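Local coordinates for adhesion G-protein coupled receptor G6 (Danio rerio, PDB 6V55) that probably acts as a cell-surface adhesion receptor coupled to G proteins, with a calcium-binding extracellular region and a role in myelination, at residues 351-354 with 355-358. Sequence-based numbering, arbitrary orientation.
Sequences VTDE and QTPD
D353 turns its carboxylate forward along the chain onto the backbone of Q355, where OD2 accepts the hydrogen of Q355 N at 2.9 Å. The bond is somewhat bent, with an N-H...O angle of 145°, and the donor comes to the anti side of OD2, 33° out of the carboxylate plane. A CG anti to the backbone N (chi1 -159°), and hence beside the carbonyl carbon, carries the group toward the chain that follows. Since the acceptor belongs to an aspartate and the donor N-H lies two residues later, this is an Asx turn. It forms where strand 342-353 of the SEA domain, paired here with strand 399-410, gives way to the loop leading to helix 361-374. R359 meets the same OD2 in a salt bridge, so OD2 of the buried D353 has both a neutral and a charged partner, an environment that would probably stabilise the ionised form. An alanine here has no carboxylate to offer Q355 N or R359, and the turn would probably be held less firmly, with R359 left without its acidic mate. T356 OG1 lies alongside the backbone of D353, 3.3 Å from D353 O, but this approach is not a hydrogen bond; its hydrogen bonds go to T397 O and T399 OG1. In Q355, CG stands anti to the carbonyl carbon, and the chain, extended beyond CG, brings NE2 to N434 OD1 in a weak hydrogen bond.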
ATOM      1  N   VAL A 351       3.043  29.322 -33.970  1.00 24.70           N
ATOM      2  CA  VAL A 351       2.451  29.462 -35.293  1.00 25.04           C
ATOM      3  C   VAL A 351       3.107  30.640 -36.013  1.00 25.54           C
ATOM      4  O   VAL A 351       3.685  31.531 -35.385  1.00 26.30           O
ATOM      5  CB  VAL A 351       0.909  29.628 -35.229  1.00 25.05           C
ATOM      6  CG1 VAL A 351       0.263  28.491 -34.444  1.00 24.26           C
ATOM      7  CG2 VAL A 351       0.522  30.948 -34.622  1.00 24.95           C
ATOM      8  N   THR A 352       3.048  30.628 -37.349  1.00 25.99           N
ATOM      9  CA  THR A 352       3.510  31.762 -38.158  1.00 30.85           C
ATOM     10  C   THR A 352       2.347  32.327 -38.967  1.00 26.87           C
ATOM     11  O   THR A 352       1.782  31.635 -39.813  1.00 26.70           O
ATOM     12  CB  THR A 352       4.667  31.386 -39.090  1.00 27.05           C
ATOM     13  OG1 THR A 352       5.831  31.147 -38.310  1.00 27.01           O
ATOM     14  CG2 THR A 352       4.989  32.510 -40.020  1.00 27.57           C
ATOM     15  N   ASP A 353       1.999  33.579 -38.701  1.00 26.56           N
ATOM     16  CA  ASP A 353       0.921  34.272 -39.383  1.00 26.66           C
ATOM     17  C   ASP A 353       1.548  35.169 -40.432  1.00 30.82           C
ATOM     18  O   ASP A 353       2.344  36.047 -40.091  1.00 31.48           O
ATOM     19  CB  ASP A 353       0.112  35.109 -38.389  1.00 27.77           C
ATOM     20  CG  ASP A 353      -1.290  35.448 -38.892  1.00 33.38           C
ATOM     21  OD1 ASP A 353      -2.182  35.671 -38.050  1.00 36.89           O
ATOM     22  OD2 ASP A 353      -1.516  35.502 -40.120  1.00 38.18           O
ATOM     23  N   GLU A 354       1.175  34.976 -41.694  1.00 31.44           N
ATOM     24  CA  GLU A 354       1.651  35.881 -42.734  1.00 34.65           C
ATOM     25  C   GLU A 354       0.659  36.984 -43.052  1.00 34.67           C
ATOM     26  O   GLU A 354       1.004  37.917 -43.787  1.00 28.64           O
ATOM     27  CB  GLU A 354       1.993  35.103 -43.991  1.00 39.84           C
ATOM     28  CG  GLU A 354       3.413  34.606 -43.958  1.00 49.94           C
ATOM     29  CD  GLU A 354       3.686  33.585 -45.027  1.00 60.62           C
ATOM     30  OE1 GLU A 354       4.696  33.755 -45.757  1.00 65.42           O
ATOM     31  OE2 GLU A 354       2.894  32.614 -45.124  1.00 61.96           O
ATOM     32  N   GLN A 355      -0.544  36.911 -42.475  1.00 29.44           N
ATOM     33  CA  GLN A 355      -1.584  37.917 -42.630  1.00 27.74           C
ATOM     34  C   GLN A 355      -1.976  38.467 -41.267  1.00 34.31           C
ATOM     35  O   GLN A 355      -3.147  38.369 -40.866  1.00 41.94           O
ATOM     36  CB  GLN A 355      -2.790  37.303 -43.338  1.00 27.71           C
ATOM     37  CG  GLN A 355      -2.484  36.844 -44.745  1.00 30.11           C
ATOM     38  CD  GLN A 355      -3.453  35.797 -45.216  1.00 34.91           C
ATOM     39  OE1 GLN A 355      -4.566  35.696 -44.688  1.00 38.82           O
ATOM     40  NE2 GLN A 355      -3.040  34.995 -46.206  1.00 32.55           N
ATOM     41  N   THR A 356      -0.985  38.992 -40.534  1.00 33.18           N
ATOM     42  CA  THR A 356      -1.220  39.517 -39.183  1.00 30.76           C
ATOM     43  C   THR A 356      -2.191  40.698 -39.069  1.00 36.48           C
ATOM     44  O   THR A 356      -3.039  40.646 -38.152  1.00 39.43           O
ATOM     45  CB  THR A 356       0.125  39.834 -38.512  1.00 26.89           C
ATOM     46  OG1 THR A 356       1.085  38.789 -38.762  1.00 27.01           O
ATOM     47  CG2 THR A 356      -0.035  40.021 -37.032  1.00 29.92           C
ATOM     48  N   PRO A 357      -2.187  41.738 -39.941  1.00 36.74           N
ATOM     49  CA  PRO A 357      -3.173  42.813 -39.767  1.00 34.84           C
ATOM     50  C   PRO A 357      -4.599  42.501 -40.177  1.00 40.12           C
ATOM     51  O   PRO A 357      -5.494  43.328 -39.931  1.00 43.48           O
ATOM     52  CB  PRO A 357      -2.606  43.904 -40.652  1.00 30.57           C
ATOM     53  CG  PRO A 357      -1.954  43.217 -41.685  1.00 30.34           C
ATOM     54  CD  PRO A 357      -1.208  42.211 -40.965  1.00 31.22           C
ATOM     55  N   ASP A 358      -4.848  41.356 -40.778  1.00 43.31           N
ATOM     56  CA  ASP A 358      -6.170  41.099 -41.336  1.00 49.01           C
ATOM     57  C   ASP A 358      -7.043  40.457 -40.257  1.00 54.48           C
ATOM     58  O   ASP A 358      -7.930  41.104 -39.703  1.00 55.63           O
ATOM     59  CB  ASP A 358      -6.018  40.261 -42.604  1.00 53.32           C
ATOM     60  CG  ASP A 358      -5.036  40.910 -43.603  1.00 62.48           C
ATOM     61  OD1 ASP A 358      -5.296  42.059 -44.032  1.00 65.66           O
ATOM     62  OD2 ASP A 358      -3.990  40.309 -43.942  1.00 64.73           O
TER